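Local coordinates for protein glucokinase (Enterococcus faecalis, PDB 2QM1) that probably phosphorylates glucose at the expense of ATP, as a glucokinase of the ROK family, and holds magnesium and zinc ions, at residues 112-123 and 316-324; 132-140 and 148-156. All blocks are in the same frame, centred on the assembly; numbering follows the deposited sequence. Where two conformers were deposited one is given.

In the fold
Two sheets with the same strand order, each with a mixed five-strand pattern, make up the core, as expected of an actin-like ATPase fold; contact 1 lies at the edge strand of one, contact 2 within the other. Contact 1 sets the C-terminal segment 316-324 against strand 112-116 and the helix after it; it is partly buried, and no hydrogen bond crosses it. Contact 2 is the more deeply buried hairpin pairing of 132-140 with 148-156, built on backbone hydrogen bonds, with the following turn 152-155 against the second subunit. Helix 117-128 leads from contact 1 to contact 2, where A122 packs on F139. The two also share the magnesium ion, bound by N116, N119 and G148.

Contact 1. Residues 112-123 and 316-324. With MG (magnesium ion), chain K.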
ATOM      1  N   PHE B 112      -0.297  23.418  15.844  1.00 41.31           N
ATOM      2  CA  PHE B 112      -1.292  22.996  14.853  1.00 39.28           C
ATOM      3  C   PHE B 112      -0.709  21.926  13.933  1.00 40.51           C
ATOM      4  O   PHE B 112       0.446  22.038  13.524  1.00 40.32           O
ATOM      5  CB  PHE B 112      -1.755  24.240  14.040  1.00 40.10           C
ATOM      6  CG  PHE B 112      -2.732  23.927  12.957  1.00 37.18           C
ATOM      7  CD1 PHE B 112      -2.295  23.681  11.671  1.00 39.82           C
ATOM      8  CD2 PHE B 112      -4.081  23.794  13.248  1.00 39.20           C
ATOM      9  CE1 PHE B 112      -3.192  23.378  10.677  1.00 40.95           C
ATOM     10  CE2 PHE B 112      -4.995  23.501  12.245  1.00 41.28           C
ATOM     11  CZ  PHE B 112      -4.538  23.296  10.960  1.00 41.20           C
ATOM     12  N   ALA B 113      -1.513  20.906  13.596  1.00 39.47           N
ATOM     13  CA  ALA B 113      -1.130  19.913  12.638  1.00 40.48           C
ATOM     14  C   ALA B 113      -2.336  19.634  11.752  1.00 41.29           C
ATOM     15  O   ALA B 113      -3.475  19.791  12.171  1.00 40.60           O
ATOM     16  CB  ALA B 113      -0.658  18.618  13.328  1.00 39.89           C
ATOM     17  N   LEU B 114      -2.105  19.278  10.502  0.50 41.27           N
ATOM     18  CA  LEU B 114      -3.261  18.955   9.687  0.50 41.78           C
ATOM     19  C   LEU B 114      -2.965  17.793   8.795  0.50 42.04           C
ATOM     20  O   LEU B 114      -1.810  17.458   8.523  0.50 41.68           O
ATOM     21  CB  LEU B 114      -3.749  20.173   8.864  0.50 41.69           C
ATOM     22  CG  LEU B 114      -3.054  20.500   7.534  0.50 41.84           C
ATOM     23  CD1 LEU B 114      -3.592  21.784   6.976  0.50 38.10           C
ATOM     24  CD2 LEU B 114      -1.536  20.552   7.656  0.50 40.07           C
ATOM     25  N   ASP B 115      -4.035  17.186   8.320  1.00 42.36           N
ATOM     26  CA  ASP B 115      -3.901  16.024   7.452  1.00 43.05           C
ATOM     27  C   ASP B 115      -5.118  15.908   6.557  1.00 41.01           C
ATOM     28  O   ASP B 115      -6.048  16.668   6.679  1.00 41.16           O
ATOM     29  CB  ASP B 115      -3.556  14.713   8.223  1.00 41.76           C
ATOM     30  CG  ASP B 115      -2.677  13.739   7.388  1.00 46.55           C
ATOM     31  OD1 ASP B 115      -2.928  13.525   6.144  1.00 45.88           O
ATOM     32  OD2 ASP B 115      -1.702  13.223   7.981  1.00 45.51           O
ATOM     33  N   ASN B 116      -5.050  15.014   5.604  1.00 41.75           N
ATOM     34  CA  ASN B 116      -6.191  14.763   4.724  1.00 41.23           C
ATOM     35  C   ASN B 116      -7.383  14.229   5.540  1.00 41.96           C
ATOM     36  O   ASN B 116      -7.193  13.558   6.546  1.00 40.19           O
ATOM     37  CB  ASN B 116      -5.773  13.777   3.660  1.00 41.65           C
ATOM     38  CG  ASN B 116      -6.936  13.180   2.970  1.00 40.08           C
ATOM     39  OD1 ASN B 116      -7.499  13.792   2.064  1.00 44.08           O
ATOM     40  ND2 ASN B 116      -7.369  12.044   3.436  1.00 37.85           N
ATOM     41  N   ASP B 117      -8.603  14.489   5.077  1.00 42.56           N
ATOM     42  CA  ASP B 117      -9.791  14.205   5.872  1.00 43.85           C
ATOM     43  C   ASP B 117     -10.058  12.716   6.127  1.00 43.71           C
ATOM     44  O   ASP B 117     -10.342  12.347   7.256  1.00 43.97           O
ATOM     45  CB  ASP B 117     -11.032  14.926   5.321  1.00 44.51           C
ATOM     46  CG  ASP B 117     -11.367  14.552   3.865  1.00 46.16           C
ATOM     47  OD1 ASP B 117     -10.553  13.894   3.184  1.00 47.84           O
ATOM     48  OD2 ASP B 117     -12.454  14.977   3.384  1.00 47.92           O
ATOM     49  N   ALA B 118      -9.900  11.854   5.120  1.00 43.30           N
ATOM     50  CA  ALA B 118      -9.991  10.400   5.388  1.00 42.03           C
ATOM     51  C   ALA B 118      -8.785   9.872   6.136  1.00 41.49           C
ATOM     52  O   ALA B 118      -8.916   8.929   6.885  1.00 41.17           O
ATOM     53  CB  ALA B 118     -10.239   9.623   4.140  1.00 42.39           C
ATOM     54  N   ASN B 119      -7.611  10.512   5.988  1.00 40.15           N
ATOM     55  CA  ASN B 119      -6.427  10.067   6.732  1.00 39.59           C
ATOM     56  C   ASN B 119      -6.664  10.145   8.241  1.00 39.41           C
ATOM     57  O   ASN B 119      -6.409   9.225   9.005  1.00 36.92           O
ATOM     58  CB  ASN B 119      -5.195  10.897   6.352  1.00 39.22           C
ATOM     59  CG  ASN B 119      -4.597  10.438   5.040  1.00 39.36           C
ATOM     60  OD1 ASN B 119      -5.196   9.601   4.334  1.00 36.68           O
ATOM     61  ND2 ASN B 119      -3.445  10.993   4.679  1.00 36.70           N
ATOM     62  N   VAL B 120      -7.207  11.281   8.623  1.00 39.79           N
ATOM     63  CA  VAL B 120      -7.474  11.645  10.012  1.00 41.10           C
ATOM     64  C   VAL B 120      -8.626  10.764  10.564  1.00 39.85           C
ATOM     65  O   VAL B 120      -8.553  10.231  11.652  1.00 40.02           O
ATOM     66  CB  VAL B 120      -7.691  13.184   9.975  1.00 40.68           C
ATOM     67  CG1 VAL B 120      -8.914  13.623  10.566  1.00 43.96           C
ATOM     68  CG2 VAL B 120      -6.450  13.942  10.376  1.00 41.97           C
ATOM     69  N   ALA B 121      -9.659  10.565   9.773  1.00 39.63           N
ATOM     70  CA  ALA B 121     -10.705   9.605  10.117  1.00 40.30           C
ATOM     71  C   ALA B 121     -10.153   8.186  10.366  1.00 40.17           C
ATOM     72  O   ALA B 121     -10.514   7.531  11.334  1.00 41.16           O
ATOM     73  CB  ALA B 121     -11.811   9.607   9.040  1.00 40.32           C
ATOM     74  N   ALA B 122      -9.227   7.761   9.513  1.00 39.12           N
ATOM     75  CA  ALA B 122      -8.478   6.546   9.692  1.00 38.62           C
ATOM     76  C   ALA B 122      -7.777   6.506  11.039  1.00 38.84           C
ATOM     77  O   ALA B 122      -7.813   5.483  11.717  1.00 39.96           O
ATOM     78  CB  ALA B 122      -7.435   6.378   8.513  1.00 37.86           C
ATOM     79  N   LEU B 123      -7.116   7.602  11.427  1.00 37.41           N
ATOM     80  CA  LEU B 123      -6.437   7.655  12.709  1.00 36.16           C
ATOM     81  C   LEU B 123      -7.452   7.523  13.845  1.00 36.93           C
ATOM     82  O   LEU B 123      -7.151   6.979  14.904  1.00 36.69           O
ATOM     83  CB  LEU B 123      -5.735   9.021  12.901  1.00 34.79           C
ATOM     84  CG  LEU B 123      -4.513   9.375  12.055  1.00 35.16           C
ATOM     85  CD1 LEU B 123      -4.033  10.842  12.243  1.00 31.94           C
ATOM     86  CD2 LEU B 123      -3.388   8.410  12.331  1.00 33.96           C
ATOM     87  N   ALA B 316      -7.895  15.378  16.266  1.00 40.63           N
ATOM     88  CA  ALA B 316      -7.401  15.557  17.593  1.00 40.22           C
ATOM     89  C   ALA B 316      -6.108  14.780  17.867  1.00 41.48           C
ATOM     90  O   ALA B 316      -5.195  15.348  18.464  1.00 40.39           O
ATOM     91  CB  ALA B 316      -8.464  15.199  18.613  1.00 41.63           C
ATOM     92  N   SER B 317      -6.041  13.495  17.472  1.00 40.81           N
ATOM     93  CA  SER B 317      -4.831  12.669  17.732  1.00 41.65           C
ATOM     94  C   SER B 317      -3.522  13.243  17.142  1.00 40.51           C
ATOM     95  O   SER B 317      -2.456  13.036  17.685  1.00 41.12           O
ATOM     96  CB  SER B 317      -5.004  11.223  17.245  1.00 41.14           C
ATOM     97  OG  SER B 317      -5.017  11.207  15.838  1.00 41.63           O
ATOM     98  N   LEU B 318      -3.605  13.943  16.029  1.00 40.58           N
ATOM     99  CA  LEU B 318      -2.428  14.611  15.486  1.00 40.34           C
ATOM    100  C   LEU B 318      -1.875  15.609  16.496  1.00 40.84           C
ATOM    101  O   LEU B 318      -0.716  15.927  16.463  1.00 41.53           O
ATOM    102  CB  LEU B 318      -2.814  15.398  14.234  1.00 40.73           C
ATOM    103  CG  LEU B 318      -3.280  14.758  12.933  1.00 41.86           C
ATOM    104  CD1 LEU B 318      -3.812  15.861  11.964  1.00 42.01           C
ATOM    105  CD2 LEU B 318      -2.092  13.999  12.340  1.00 41.25           C
ATOM    106  N   ALA B 319      -2.711  16.131  17.381  1.00 40.71           N
ATOM    107  CA  ALA B 319      -2.233  17.129  18.335  1.00 40.70           C
ATOM    108  C   ALA B 319      -1.297  16.516  19.384  1.00 41.53           C
ATOM    109  O   ALA B 319      -0.501  17.229  20.008  1.00 41.13           O
ATOM    110  CB  ALA B 319      -3.370  17.801  18.982  1.00 40.45           C
ATOM    111  N   LEU B 320      -1.382  15.190  19.556  1.00 41.34           N
ATOM    112  CA  LEU B 320      -0.566  14.522  20.570  1.00 41.80           C
ATOM    113  C   LEU B 320       0.945  14.571  20.336  1.00 41.42           C
ATOM    114  O   LEU B 320       1.744  14.353  21.278  1.00 40.30           O
ATOM    115  CB  LEU B 320      -1.018  13.087  20.740  1.00 41.28           C
ATOM    116  CG  LEU B 320      -2.407  12.918  21.391  1.00 45.06           C
ATOM    117  CD1 LEU B 320      -2.903  11.503  21.094  1.00 47.43           C
ATOM    118  CD2 LEU B 320      -2.337  13.132  22.898  1.00 44.93           C
ATOM    119  N   GLN B 321       1.342  14.862  19.103  1.00 41.09           N
ATOM    120  CA  GLN B 321       2.766  15.008  18.802  1.00 41.85           C
ATOM    121  C   GLN B 321       3.389  16.165  19.540  1.00 42.76           C
ATOM    122  O   GLN B 321       4.615  16.202  19.687  1.00 43.37           O
ATOM    123  CB  GLN B 321       2.983  15.197  17.298  1.00 42.15           C
ATOM    124  CG  GLN B 321       2.173  16.312  16.736  1.00 43.26           C
ATOM    125  CD  GLN B 321       2.413  16.548  15.280  1.00 43.40           C
ATOM    126  OE1 GLN B 321       1.519  16.369  14.454  1.00 47.22           O
ATOM    127  NE2 GLN B 321       3.613  16.964  14.953  1.00 42.20           N
ATOM    128  N   PHE B 322       2.546  17.097  20.023  1.00 43.49           N
ATOM    129  CA  PHE B 322       3.008  18.273  20.780  1.00 43.91           C
ATOM    130  C   PHE B 322       3.086  18.148  22.289  1.00 44.29           C
ATOM    131  O   PHE B 322       3.448  19.112  22.927  1.00 43.59           O
ATOM    132  CB  PHE B 322       2.162  19.503  20.425  1.00 43.64           C
ATOM    133  CG  PHE B 322       2.100  19.760  18.953  1.00 42.39           C
ATOM    134  CD1 PHE B 322       0.888  19.691  18.266  1.00 40.84           C
ATOM    135  CD2 PHE B 322       3.274  20.031  18.243  1.00 41.94           C
ATOM    136  CE1 PHE B 322       0.845  19.921  16.881  1.00 40.11           C
ATOM    137  CE2 PHE B 322       3.234  20.253  16.862  1.00 41.84           C
ATOM    138  CZ  PHE B 322       2.034  20.188  16.191  1.00 38.62           C
ATOM    139  N   SER B 323       2.753  16.990  22.866  1.00 45.57           N
ATOM    140  CA  SER B 323       2.761  16.862  24.338  1.00 47.19           C
ATOM    141  C   SER B 323       4.163  17.078  24.913  1.00 49.75           C
ATOM    142  O   SER B 323       5.162  16.731  24.274  1.00 50.05           O
ATOM    143  CB  SER B 323       2.304  15.489  24.816  1.00 47.55           C
ATOM    144  OG  SER B 323       1.280  14.950  24.045  1.00 44.00           O
ATOM    145  N   LYS B 324       4.232  17.654  26.105  1.00 51.94           N
ATOM    146  CA  LYS B 324       5.496  17.741  26.832  1.00 55.75           C
ATOM    147  C   LYS B 324       5.863  16.271  27.111  1.00 56.92           C
ATOM    148  O   LYS B 324       5.033  15.473  27.498  1.00 57.76           O
ATOM    149  CB  LYS B 324       5.311  18.556  28.112  1.00 56.30           C
ATOM    150  CG  LYS B 324       6.578  18.986  28.864  1.00 58.46           C
ATOM    151  CD  LYS B 324       7.061  20.371  28.444  1.00 62.85           C
ATOM    152  CE  LYS B 324       8.027  21.024  29.487  1.00 62.50           C
ATOM    153  NZ  LYS B 324       7.405  21.225  30.866  1.00 65.16           N
TER
HETATM  154 MG    MG K1008      -6.704   9.880   2.668  1.00 25.29          MG
HETATM  155  O   HOH W   1      -5.375  10.502   0.787  1.00 25.51           O
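L318 pushes its branched end into the angle between strand 112-116 and the helix that follows it, meeting A113, D115, V120 and L123. The strand is an outermost one of its mixed sheet in the actin-like fold, beside strand 68-75. Apolar packing dominates. With CG set anti to its own carbonyl carbon (chi1 -67°), the leucine spreads both methyls along the neighbouring segment. CD1 touches V120 CG2 at 3.6 Å, the two side chains crossing at about a right angle, and also rests against the CB of D115. CD2 reaches farther along the helix, to L123 CD1 at 3.7 Å, again nearly perpendicular. A113 suits the place where the backbones come nearest: its small CB approaches L318 CB to 4.0 Å. Farther along, the F322 ring is met obliquely by that same alanine methyl and by the carbonyl of F112, whose O lies 3.6 Å from F322 CZ. One face of this ring is covered by Q321 CG, which sits over its centre.

Polar groups bond within their own segments or to neighbours. S317 OG brushes L123 but is hydrogen-bonded to G314 O. D115 turns its carboxylate to the helix start: OD1 accepts N116 N on its anti lone pair at 2.6 Å, and N119 ND2 at 3.0 Å from 40° above the carboxylate plane, while OD2 is held by H158. The bond to ND2 helps to orient the amide of N119, together with the metal bond from its OD1 to magnesium at 2.3 Å; N116, at the helix N-cap, and G148 also bind the metal. D115 is thus a second-shell residue behind a metal ligand.

No hydrogen bond crosses, and the side-chain packing is largely apolar, which implies that segment 316-324 is held mainly by that packing, whereas directional bonding is concentrated in the D115 network beside the metal.

Contact 2. Residues 132-140 and 148-156; sequences ENNPDVIFI and GGIVAAGKL. With MG (magnesium ion), chain K.
The antiparallel hairpin of strands 137-142 and 146-152 pairs V137 with V151 and F139 with G149, each a hydrogen-bonded pair. V137 and V151 exchange two bonds of 2.9 Å between N and O, the one from V151 N arriving nearly along the C=O axis of V137. F139 N to G149 O is shorter, 2.7 Å. In the non-hydrogen-bonded pair between them, I138 and I150 lie side by side and point the same way, CG1 to CG1 at 4.1 Å. Branched at CB, both fit a strand, and they face L261 of helix 237-261. V137 and F139 occupy the other face, where F139 packs on A121 and A122 of helix 117-128.

Glycine suits position 148: F139 O lies only 2.9 Å from G148 CA, a tight approach permitted by the absence of a side chain. G148 O in turn binds the magnesium ion at 2.2 Å, beside N116, N119 and a water.

Beyond V151 the chain reverses in a type I' turn from A152 to K155, with A153 and G154 at positive phi, the latter well suited to glycine. The turn is tied to the loop before strand 137: G154 N donates in plane to a lone pair of P135 O, and A153 N gives a nearly straight bond (174°) to D136 OD1 at 2.7 Å, met from 44° above the carboxylate plane. An Asx turn, with N134 OD1 as acceptor, holds the D136 backbone N; with CG opposite its carbonyl carbon (chi1 -56°), the carboxylate swings to A153 N. A153 O accepts a hydrogen bond from K155 NZ of the second subunit.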
ATOM      1  N   GLU B 132      -8.428  -0.797  16.508  1.00 43.38           N
ATOM      2  CA  GLU B 132      -7.904  -1.426  17.747  1.00 44.27           C
ATOM      3  C   GLU B 132      -6.434  -1.145  18.034  1.00 43.53           C
ATOM      4  O   GLU B 132      -5.688  -1.969  18.614  1.00 43.17           O
ATOM      5  CB  GLU B 132      -8.173  -2.931  17.759  1.00 45.02           C
ATOM      6  CG  GLU B 132      -9.650  -3.233  17.886  1.00 50.07           C
ATOM      7  CD  GLU B 132      -9.936  -4.647  18.359  1.00 57.56           C
ATOM      8  OE1 GLU B 132     -10.980  -4.817  19.025  1.00 57.09           O
ATOM      9  OE2 GLU B 132      -9.132  -5.581  18.057  1.00 60.42           O
ATOM     10  N   ASN B 133      -6.025   0.035  17.612  1.00 44.32           N
ATOM     11  CA  ASN B 133      -4.633   0.478  17.705  1.00 43.84           C
ATOM     12  C   ASN B 133      -3.605  -0.425  17.029  1.00 43.66           C
ATOM     13  O   ASN B 133      -2.469  -0.390  17.371  1.00 43.34           O
ATOM     14  CB  ASN B 133      -4.291   0.720  19.164  1.00 44.19           C
ATOM     15  CG  ASN B 133      -4.931   2.016  19.674  1.00 46.89           C
ATOM     16  OD1 ASN B 133      -5.983   1.991  20.357  1.00 49.97           O
ATOM     17  ND2 ASN B 133      -4.360   3.148  19.266  1.00 47.84           N
ATOM     18  N   ASN B 134      -4.028  -1.247  16.087  1.00 42.46           N
ATOM     19  CA  ASN B 134      -3.088  -2.041  15.326  1.00 43.78           C
ATOM     20  C   ASN B 134      -2.116  -1.184  14.487  1.00 42.79           C
ATOM     21  O   ASN B 134      -2.497  -0.101  14.050  1.00 43.17           O
ATOM     22  CB  ASN B 134      -3.838  -3.027  14.443  1.00 43.69           C
ATOM     23  CG  ASN B 134      -3.009  -4.225  14.134  1.00 47.39           C
ATOM     24  OD1 ASN B 134      -2.240  -4.238  13.131  1.00 44.75           O
ATOM     25  ND2 ASN B 134      -3.058  -5.213  15.040  1.00 43.21           N
ATOM     26  N   PRO B 135      -0.855  -1.631  14.324  1.00 42.35           N
ATOM     27  CA  PRO B 135       0.093  -0.924  13.438  1.00 42.31           C
ATOM     28  C   PRO B 135      -0.268  -0.930  11.973  1.00 42.06           C
ATOM     29  O   PRO B 135       0.331  -0.198  11.225  1.00 40.67           O
ATOM     30  CB  PRO B 135       1.400  -1.711  13.587  1.00 43.35           C
ATOM     31  CG  PRO B 135       1.223  -2.567  14.862  1.00 43.45           C
ATOM     32  CD  PRO B 135      -0.240  -2.750  15.058  1.00 41.68           C
ATOM     33  N   ASP B 136      -1.173  -1.824  11.557  1.00 41.69           N
ATOM     34  CA  ASP B 136      -1.524  -1.937  10.163  1.00 41.46           C
ATOM     35  C   ASP B 136      -3.038  -1.963  10.015  1.00 40.79           C
ATOM     36  O   ASP B 136      -3.677  -2.985  10.267  1.00 40.37           O
ATOM     37  CB  ASP B 136      -0.828  -3.164   9.514  1.00 41.87           C
ATOM     38  CG  ASP B 136       0.696  -3.116   9.684  1.00 42.47           C
ATOM     39  OD1 ASP B 136       1.391  -2.452   8.883  1.00 37.72           O
ATOM     40  OD2 ASP B 136       1.203  -3.708  10.656  1.00 37.75           O
ATOM     41  N   VAL B 137      -3.594  -0.820   9.608  1.00 39.41           N
ATOM     42  CA  VAL B 137      -5.068  -0.646   9.451  1.00 40.45           C
ATOM     43  C   VAL B 137      -5.354   0.182   8.201  1.00 38.91           C
ATOM     44  O   VAL B 137      -4.747   1.249   7.999  1.00 38.42           O
ATOM     45  CB  VAL B 137      -5.743   0.068  10.662  1.00 39.00           C
ATOM     46  CG1 VAL B 137      -7.276   0.157  10.469  1.00 42.22           C
ATOM     47  CG2 VAL B 137      -5.470  -0.662  11.948  1.00 40.31           C
ATOM     48  N   ILE B 138      -6.272  -0.300   7.375  1.00 38.15           N
ATOM     49  CA  ILE B 138      -6.766   0.503   6.241  1.00 37.51           C
ATOM     50  C   ILE B 138      -8.202   0.968   6.488  1.00 38.22           C
ATOM     51  O   ILE B 138      -9.083   0.164   6.845  1.00 38.15           O
ATOM     52  CB  ILE B 138      -6.631  -0.250   4.931  1.00 37.20           C
ATOM     53  CG1 ILE B 138      -5.138  -0.575   4.696  1.00 38.09           C
ATOM     54  CG2 ILE B 138      -7.163   0.550   3.785  1.00 35.50           C
ATOM     55  CD1 ILE B 138      -4.853  -1.602   3.534  1.00 37.27           C
ATOM     56  N   PHE B 139      -8.404   2.279   6.393  1.00 39.12           N
ATOM     57  CA  PHE B 139      -9.743   2.880   6.455  1.00 41.44           C
ATOM     58  C   PHE B 139     -10.223   3.242   5.047  1.00 42.11           C
ATOM     59  O   PHE B 139      -9.509   3.907   4.288  1.00 41.81           O
ATOM     60  CB  PHE B 139      -9.767   4.121   7.369  1.00 41.19           C
ATOM     61  CG  PHE B 139     -11.134   4.732   7.533  1.00 42.07           C
ATOM     62  CD1 PHE B 139     -12.179   3.999   8.104  1.00 40.99           C
ATOM     63  CD2 PHE B 139     -11.378   6.032   7.136  1.00 44.95           C
ATOM     64  CE1 PHE B 139     -13.437   4.529   8.249  1.00 41.28           C
ATOM     65  CE2 PHE B 139     -12.664   6.594   7.289  1.00 42.82           C
ATOM     66  CZ  PHE B 139     -13.693   5.824   7.841  1.00 43.25           C
ATOM     67  N   ILE B 140     -11.428   2.774   4.711  1.00 42.24           N
ATOM     68  CA  ILE B 140     -12.136   3.184   3.504  1.00 42.01           C
ATOM     69  C   ILE B 140     -13.524   3.802   3.837  1.00 42.73           C
ATOM     70  O   ILE B 140     -14.371   3.167   4.486  1.00 43.10           O
ATOM     71  CB  ILE B 140     -12.276   2.017   2.488  1.00 42.16           C
ATOM     72  CG1 ILE B 140     -13.260   2.369   1.391  1.00 41.82           C
ATOM     73  CG2 ILE B 140     -12.805   0.765   3.156  1.00 42.39           C
ATOM     74  CD1 ILE B 140     -12.852   3.502   0.548  1.00 47.01           C
ATOM     75  N   GLY B 148      -9.928   7.298   1.776  1.00 39.36           N
ATOM     76  CA  GLY B 148      -9.314   6.310   2.619  1.00 38.60           C
ATOM     77  C   GLY B 148      -8.050   6.785   3.311  1.00 39.71           C
ATOM     78  O   GLY B 148      -7.469   7.837   2.945  1.00 37.70           O
ATOM     79  N   GLY B 149      -7.643   6.001   4.323  1.00 38.06           N
ATOM     80  CA  GLY B 149      -6.394   6.252   5.039  1.00 38.31           C
ATOM     81  C   GLY B 149      -5.739   4.911   5.307  1.00 37.57           C
ATOM     82  O   GLY B 149      -6.424   3.905   5.555  1.00 36.00           O
ATOM     83  N   ILE B 150      -4.408   4.920   5.205  1.00 37.18           N
ATOM     84  CA  ILE B 150      -3.561   3.749   5.469  1.00 36.02           C
ATOM     85  C   ILE B 150      -2.549   3.978   6.563  1.00 36.41           C
ATOM     86  O   ILE B 150      -1.691   4.856   6.473  1.00 36.02           O
ATOM     87  CB  ILE B 150      -2.786   3.304   4.163  1.00 36.92           C
ATOM     88  CG1 ILE B 150      -3.806   2.978   3.041  1.00 35.83           C
ATOM     89  CG2 ILE B 150      -1.874   2.138   4.559  1.00 36.18           C
ATOM     90  CD1 ILE B 150      -3.285   2.500   1.578  1.00 35.91           C
ATOM     91  N   VAL B 151      -2.674   3.200   7.614  1.00 37.10           N
ATOM     92  CA  VAL B 151      -1.645   3.137   8.630  1.00 38.66           C
ATOM     93  C   VAL B 151      -0.891   1.802   8.397  1.00 38.38           C
ATOM     94  O   VAL B 151      -1.482   0.730   8.316  1.00 39.56           O
ATOM     95  CB  VAL B 151      -2.273   3.207  10.039  1.00 38.04           C
ATOM     96  CG1 VAL B 151      -1.259   2.913  11.066  1.00 37.24           C
ATOM     97  CG2 VAL B 151      -2.890   4.575  10.268  1.00 37.96           C
ATOM     98  N   ALA B 152       0.420   1.884   8.229  1.00 39.35           N
ATOM     99  CA  ALA B 152       1.191   0.706   7.911  1.00 38.03           C
ATOM    100  C   ALA B 152       2.448   0.828   8.733  1.00 40.18           C
ATOM    101  O   ALA B 152       3.057   1.932   8.765  1.00 38.95           O
ATOM    102  CB  ALA B 152       1.542   0.719   6.402  1.00 39.09           C
ATOM    103  N   ALA B 153       2.848  -0.275   9.376  1.00 40.13           N
ATOM    104  CA  ALA B 153       3.999  -0.292  10.324  1.00 40.78           C
ATOM    105  C   ALA B 153       3.948   0.848  11.340  1.00 40.62           C
ATOM    106  O   ALA B 153       4.978   1.465  11.699  1.00 39.41           O
ATOM    107  CB  ALA B 153       5.420  -0.353   9.571  1.00 40.39           C
ATOM    108  N   GLY B 154       2.745   1.099  11.846  1.00 40.24           N
ATOM    109  CA  GLY B 154       2.573   2.133  12.853  1.00 40.93           C
ATOM    110  C   GLY B 154       2.457   3.575  12.393  1.00 41.57           C
ATOM    111  O   GLY B 154       2.167   4.463  13.208  1.00 42.83           O
ATOM    112  N   LYS B 155       2.608   3.839  11.098  1.00 41.53           N
ATOM    113  CA  LYS B 155       2.505   5.230  10.626  1.00 43.06           C
ATOM    114  C   LYS B 155       1.511   5.428   9.532  1.00 42.23           C
ATOM    115  O   LYS B 155       1.409   4.607   8.604  1.00 42.50           O
ATOM    116  CB  LYS B 155       3.862   5.780  10.134  1.00 42.73           C
ATOM    117  CG  LYS B 155       4.975   5.557  11.150  1.00 49.32           C
ATOM    118  CD  LYS B 155       6.309   5.854  10.579  1.00 59.07           C
ATOM    119  CE  LYS B 155       6.768   7.273  10.916  1.00 64.45           C
ATOM    120  NZ  LYS B 155       8.075   7.540  10.198  1.00 65.75           N
ATOM    121  N   LEU B 156       0.880   6.597   9.571  1.00 41.20           N
ATOM    122  CA  LEU B 156      -0.074   6.953   8.559  1.00 42.36           C
ATOM    123  C   LEU B 156       0.722   7.152   7.248  1.00 40.59           C
ATOM    124  O   LEU B 156       1.755   7.785   7.276  1.00 41.27           O
ATOM    125  CB  LEU B 156      -0.717   8.266   8.959  1.00 42.03           C
ATOM    126  CG  LEU B 156      -2.183   8.625   8.727  1.00 46.70           C
ATOM    127  CD1 LEU B 156      -2.190  10.174   8.558  1.00 46.55           C
ATOM    128  CD2 LEU B 156      -2.946   7.879   7.580  1.00 46.51           C
TER
HETATM  129 MG    MG K1008      -6.704   9.880   2.668  1.00 25.29          MG
HETATM  130  O   HOH W   1      -5.375  10.502   0.787  1.00 25.51           O